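Side-chain contacts in uncharacterized protein lp_1913 (Lactobacillus plantarum, PDB 3FLH), which is of unknown function but has a rhodanese-like domain, probably without the classical sulfurtransferase activity: residues D37-N40 / A41-V45; E67-P70 / A71-Y74. All coordinates share one frame; numbering follows the deposited sequence.

Interaction 1: residues D37-N40 / A41-V45; sequences DVRN and APAQV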
ATOM      1  N   ASP B  37      -6.288  17.229   1.961  1.00 10.42           N
ATOM      2  CA  ASP B  37      -6.356  16.293   3.082  1.00 11.57           C
ATOM      3  C   ASP B  37      -7.687  15.566   2.901  1.00 11.12           C
ATOM      4  O   ASP B  37      -8.740  16.132   3.173  1.00 11.09           O
ATOM      5  CB  ASP B  37      -6.360  17.069   4.408  1.00  6.65           C
ATOM      6  CG  ASP B  37      -6.211  16.176   5.614  1.00  8.56           C
ATOM      7  OD1 ASP B  37      -6.865  15.109   5.665  1.00 14.32           O
ATOM      8  OD2 ASP B  37      -5.431  16.539   6.532  1.00 14.08           O
ATOM      9  N   VAL B  38      -7.646  14.322   2.437  1.00 15.93           N
ATOM     10  CA  VAL B  38      -8.884  13.581   2.205  1.00 13.63           C
ATOM     11  C   VAL B  38      -9.327  12.682   3.355  1.00 16.72           C
ATOM     12  O   VAL B  38     -10.165  11.801   3.163  1.00 17.14           O
ATOM     13  CB  VAL B  38      -8.791  12.729   0.921  1.00  8.70           C
ATOM     14  CG1 VAL B  38      -8.439  13.623  -0.265  1.00 11.46           C
ATOM     15  CG2 VAL B  38      -7.749  11.638   1.088  1.00 10.49           C
ATOM     16  N   ARG B  39      -8.772  12.899   4.545  1.00 14.29           N
ATOM     17  CA  ARG B  39      -9.147  12.102   5.716  1.00 20.26           C
ATOM     18  C   ARG B  39     -10.610  12.385   6.073  1.00 23.37           C
ATOM     19  O   ARG B  39     -11.172  13.391   5.645  1.00 20.03           O
ATOM     20  CB  ARG B  39      -8.264  12.457   6.922  1.00 14.05           C
ATOM     21  CG  ARG B  39      -6.793  12.052   6.826  1.00 15.04           C
ATOM     22  CD  ARG B  39      -6.020  12.516   8.069  1.00 12.76           C
ATOM     23  NE  ARG B  39      -6.011  13.976   8.188  1.00 15.22           N
ATOM     24  CZ  ARG B  39      -5.738  14.644   9.308  1.00 16.22           C
ATOM     25  NH1 ARG B  39      -5.447  13.992  10.427  1.00 12.54           N
ATOM     26  NH2 ARG B  39      -5.763  15.974   9.310  1.00  9.92           N
ATOM     27  N   ASN B  40     -11.224  11.503   6.861  1.00 26.80           N
ATOM     28  CA  ASN B  40     -12.610  11.698   7.270  1.00 23.54           C
ATOM     29  C   ASN B  40     -12.721  12.917   8.185  1.00 30.35           C
ATOM     30  O   ASN B  40     -11.800  13.224   8.947  1.00 24.91           O
ATOM     31  CB  ASN B  40     -13.154  10.448   7.977  1.00 32.92           C
ATOM     32  CG  ASN B  40     -12.222   9.925   9.056  1.00 46.29           C
ATOM     33  OD1 ASN B  40     -11.673   8.826   8.935  1.00 50.72           O
ATOM     34  ND2 ASN B  40     -12.038  10.708  10.116  1.00 44.33           N
ATOM     35  N   ALA B  41     -13.852  13.612   8.094  1.00 30.52           N
ATOM     36  CA  ALA B  41     -14.100  14.820   8.876  1.00 32.45           C
ATOM     37  C   ALA B  41     -13.673  14.771  10.347  1.00 33.40           C
ATOM     38  O   ALA B  41     -12.929  15.638  10.804  1.00 27.36           O
ATOM     39  CB  ALA B  41     -15.580  15.204   8.778  1.00 27.86           C
ATOM     40  N   PRO B  42     -14.134  13.760  11.106  1.00 29.65           N
ATOM     41  CA  PRO B  42     -13.758  13.675  12.523  1.00 32.53           C
ATOM     42  C   PRO B  42     -12.260  13.762  12.800  1.00 29.20           C
ATOM     43  O   PRO B  42     -11.841  14.418  13.750  1.00 24.52           O
ATOM     44  CB  PRO B  42     -14.364  12.341  12.964  1.00 33.46           C
ATOM     45  CG  PRO B  42     -14.371  11.534  11.705  1.00 40.96           C
ATOM     46  CD  PRO B  42     -14.836  12.537  10.678  1.00 37.20           C
ATOM     47  N   ALA B  43     -11.456  13.111  11.966  1.00 26.26           N
ATOM     48  CA  ALA B  43     -10.010  13.121  12.147  1.00 25.83           C
ATOM     49  C   ALA B  43      -9.409  14.507  11.926  1.00 26.63           C
ATOM     50  O   ALA B  43      -8.445  14.895  12.589  1.00 20.97           O
ATOM     51  CB  ALA B  43      -9.363  12.119  11.203  1.00 31.80           C
ATOM     52  N   GLN B  44      -9.989  15.253  10.994  1.00 22.62           N
ATOM     53  CA  GLN B  44      -9.502  16.585  10.663  1.00 24.08           C
ATOM     54  C   GLN B  44      -9.805  17.660  11.710  1.00 26.32           C
ATOM     55  O   GLN B  44      -9.381  18.812  11.574  1.00 20.77           O
ATOM     56  CB  GLN B  44     -10.040  16.997   9.292  1.00 27.07           C
ATOM     57  CG  GLN B  44      -9.577  16.060   8.184  1.00 27.19           C
ATOM     58  CD  GLN B  44      -9.487  16.749   6.843  1.00 39.03           C
ATOM     59  OE1 GLN B  44      -8.916  17.836   6.736  1.00 37.60           O
ATOM     60  NE2 GLN B  44     -10.032  16.117   5.806  1.00 21.07           N
ATOM     61  N   VAL B  45     -10.534  17.279  12.757  1.00 27.04           N
ATOM     62  CA  VAL B  45     -10.871  18.198  13.839  1.00 22.53           C
ATOM     63  C   VAL B  45      -9.632  18.491  14.700  1.00 21.94           C
ATOM     64  O   VAL B  45      -9.555  19.529  15.365  1.00 17.33           O
ATOM     65  CB  VAL B  45     -12.003  17.609  14.733  1.00 23.27           C
ATOM     66  CG1 VAL B  45     -12.254  18.507  15.941  1.00 22.48           C
ATOM     67  CG2 VAL B  45     -13.284  17.466  13.913  1.00 25.85           C
TER
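Two backbone carbonyls grip the side-chain amide of Q44: NE2 donates to O of D37 at 2.9 Å and to O of R39 at 3.0 Å. The bond to R39 is the straighter (162° at the hydrogen) and stays in the amide plane, while the one to D37 is tilted from that plane; both carbonyls are met from above their planes. With the amide so fixed, it stacks on the D37 carboxylate, the two planes 17° apart and OD1 of D37 3.3 Å from CD of Q44. With CG anti to the backbone N (chi1 -171°), the carboxylate is carried forward to R39. There OD1 takes both the N-H of R39, 3.1 Å from OD1, in an Asx turn and NE of R39 at 2.9 Å, while NH2 of R39 completes a side-on salt bridge to OD2. For D37, an alanine here would probably undo the Asx turn and leave the guanidinium freer to swing, left to its salt bridge with D48. The D-V-R sequence recalls the Asp-X-Arg motif of rhodanese domains. The loop leaves the end of strand 33-37, whose D37 bonds through its backbone to I54 at strand 54-55, and R39 packs on D78 and W79 just past strand 73-77.

Interaction 2: residues E67-P70 / A71-Y74; sequences ELDP and AKTY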
ATOM      1  N   GLU B  67     -14.753  23.192  -7.087  1.00 35.39           N
ATOM      2  CA  GLU B  67     -14.176  24.392  -6.482  1.00 31.52           C
ATOM      3  C   GLU B  67     -12.668  24.406  -6.693  1.00 30.60           C
ATOM      4  O   GLU B  67     -11.968  25.275  -6.173  1.00 28.52           O
ATOM      5  CB  GLU B  67     -14.454  24.407  -4.979  1.00 32.10           C
ATOM      6  CG  GLU B  67     -15.730  23.701  -4.578  1.00 39.71           C
ATOM      7  CD  GLU B  67     -15.871  23.572  -3.074  1.00 43.87           C
ATOM      8  OE1 GLU B  67     -14.836  23.407  -2.391  1.00 35.63           O
ATOM      9  OE2 GLU B  67     -17.017  23.616  -2.576  1.00 54.10           O
ATOM     10  N   LEU B  68     -12.170  23.441  -7.458  1.00 27.13           N
ATOM     11  CA  LEU B  68     -10.734  23.335  -7.693  1.00 29.44           C
ATOM     12  C   LEU B  68     -10.255  23.968  -8.997  1.00 27.00           C
ATOM     13  O   LEU B  68     -10.927  23.900 -10.022  1.00 31.83           O
ATOM     14  CB  LEU B  68     -10.316  21.859  -7.647  1.00 30.44           C
ATOM     15  CG  LEU B  68     -10.704  21.074  -6.383  1.00 25.73           C
ATOM     16  CD1 LEU B  68     -10.244  19.635  -6.517  1.00 27.30           C
ATOM     17  CD2 LEU B  68     -10.093  21.721  -5.150  1.00 20.06           C
ATOM     18  N   ASP B  69      -9.083  24.592  -8.940  1.00 36.81           N
ATOM     19  CA  ASP B  69      -8.489  25.229 -10.110  1.00 37.32           C
ATOM     20  C   ASP B  69      -7.902  24.135 -10.999  1.00 36.98           C
ATOM     21  O   ASP B  69      -7.051  23.363 -10.558  1.00 39.51           O
ATOM     22  CB  ASP B  69      -7.376  26.182  -9.683  1.00 35.88           C
ATOM     23  CG  ASP B  69      -6.900  27.062 -10.818  1.00 36.90           C
ATOM     24  OD1 ASP B  69      -6.661  26.532 -11.922  1.00 40.39           O
ATOM     25  OD2 ASP B  69      -6.765  28.285 -10.604  1.00 42.11           O
ATOM     26  N   PRO B  70      -8.342  24.062 -12.267  1.00 38.52           N
ATOM     27  CA  PRO B  70      -7.867  23.056 -13.223  1.00 37.63           C
ATOM     28  C   PRO B  70      -6.410  23.193 -13.660  1.00 37.47           C
ATOM     29  O   PRO B  70      -5.836  22.259 -14.220  1.00 42.81           O
ATOM     30  CB  PRO B  70      -8.839  23.212 -14.387  1.00 40.47           C
ATOM     31  CG  PRO B  70      -9.121  24.678 -14.373  1.00 41.99           C
ATOM     32  CD  PRO B  70      -9.327  24.957 -12.901  1.00 42.78           C
ATOM     33  N   ALA B  71      -5.817  24.354 -13.406  1.00 31.75           N
ATOM     34  CA  ALA B  71      -4.427  24.603 -13.780  1.00 35.05           C
ATOM     35  C   ALA B  71      -3.451  24.111 -12.712  1.00 32.59           C
ATOM     36  O   ALA B  71      -2.242  24.083 -12.934  1.00 38.53           O
ATOM     37  CB  ALA B  71      -4.218  26.096 -14.023  1.00 27.71           C
ATOM     38  N   LYS B  72      -3.978  23.723 -11.556  1.00 28.94           N
ATOM     39  CA  LYS B  72      -3.142  23.254 -10.456  1.00 22.52           C
ATOM     40  C   LYS B  72      -3.010  21.730 -10.415  1.00 25.05           C
ATOM     41  O   LYS B  72      -3.856  21.007 -10.941  1.00 21.45           O
ATOM     42  CB  LYS B  72      -3.725  23.735  -9.125  1.00 18.62           C
ATOM     43  CG  LYS B  72      -3.774  25.244  -8.958  1.00 26.63           C
ATOM     44  CD  LYS B  72      -2.382  25.825  -8.756  1.00 38.00           C
ATOM     45  CE  LYS B  72      -2.442  27.326  -8.478  1.00 37.88           C
ATOM     46  NZ  LYS B  72      -1.101  27.877  -8.161  1.00 27.85           N
ATOM     47  N   THR B  73      -1.941  21.247  -9.794  1.00 19.20           N
ATOM     48  CA  THR B  73      -1.747  19.813  -9.652  1.00 16.06           C
ATOM     49  C   THR B  73      -2.073  19.490  -8.202  1.00 17.07           C
ATOM     50  O   THR B  73      -1.544  20.111  -7.279  1.00 17.30           O
ATOM     51  CB  THR B  73      -0.302  19.390  -9.987  1.00 16.54           C
ATOM     52  OG1 THR B  73      -0.059  19.612 -11.379  1.00 19.65           O
ATOM     53  CG2 THR B  73      -0.086  17.909  -9.683  1.00 14.42           C
ATOM     54  N   TYR B  74      -2.961  18.523  -8.001  1.00 16.69           N
ATOM     55  CA  TYR B  74      -3.375  18.154  -6.655  1.00 14.31           C
ATOM     56  C   TYR B  74      -2.669  16.941  -6.082  1.00 12.20           C
ATOM     57  O   TYR B  74      -2.381  15.983  -6.791  1.00 20.08           O
ATOM     58  CB  TYR B  74      -4.888  17.957  -6.660  1.00 16.54           C
ATOM     59  CG  TYR B  74      -5.592  19.257  -6.960  1.00 17.65           C
ATOM     60  CD1 TYR B  74      -5.858  20.175  -5.942  1.00 13.23           C
ATOM     61  CD2 TYR B  74      -5.888  19.622  -8.273  1.00 11.80           C
ATOM     62  CE1 TYR B  74      -6.397  21.427  -6.229  1.00 15.02           C
ATOM     63  CE2 TYR B  74      -6.424  20.872  -8.568  1.00 12.75           C
ATOM     64  CZ  TYR B  74      -6.673  21.766  -7.540  1.00  8.82           C
ATOM     65  OH  TYR B  74      -7.194  23.000  -7.823  1.00 12.14           O
TER
HETATM   66  O   HOH W   1      -5.155  19.665 -12.669  1.00 23.01           O
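D69 and Y74 are joined by a hydrogen bond from the phenol OH of Y74 to the carbonyl O of D69, 2.8 Å long. That same oxygen also accepts the N-H of K72 at 3.3 Å, from the other face of the carbonyl plane, which closes a type I turn running from D69 to K72. A third bond comes from the D69 side chain: CG lies beside the carbonyl carbon (chi1 -169°), which carries OD1 forward to the N-H of A71 at 2.8 Å, nearly in line with its C-O bond. The apolar part belongs to L68, whose CD1 sits over the centre of the Y74 ring in a CH-pi contact, 4.3 Å from the centroid and 11° off the ring normal. CB of L68 lies 3.6 Å from CZ of Y74, close to the hydroxyl end. CG of K72 rests 3.8 Å from CB of D69, and the amine of K72 bonds to O of G31. Polar bonds thus set the shape of the turn, and the Y74 hydroxyl, on a buried ring faced by L68, ties it to strand 73-77.

Overall arrangement
Interactions 1 and 2 follow one another along the chain, with strand 54-55 and helix 58-64 between them. Their centres are 20 Å apart and their nearest atoms about 8 Å, without touching. Both flank the same parallel sheet, where strands 33-37 and 73-77 are neighbours: residues 37-45 lead out of the C-terminal end of the first, whereas residues 67-74 lead into the N-terminal end of the second. The contacts therefore mark opposite ends of the central strand pair. In active rhodaneses the C-terminal side carries the catalytic loop, so interaction 1 probably borders the corresponding region here, and interaction 2 lies at the other end, at the turn that leads into strand 73-77.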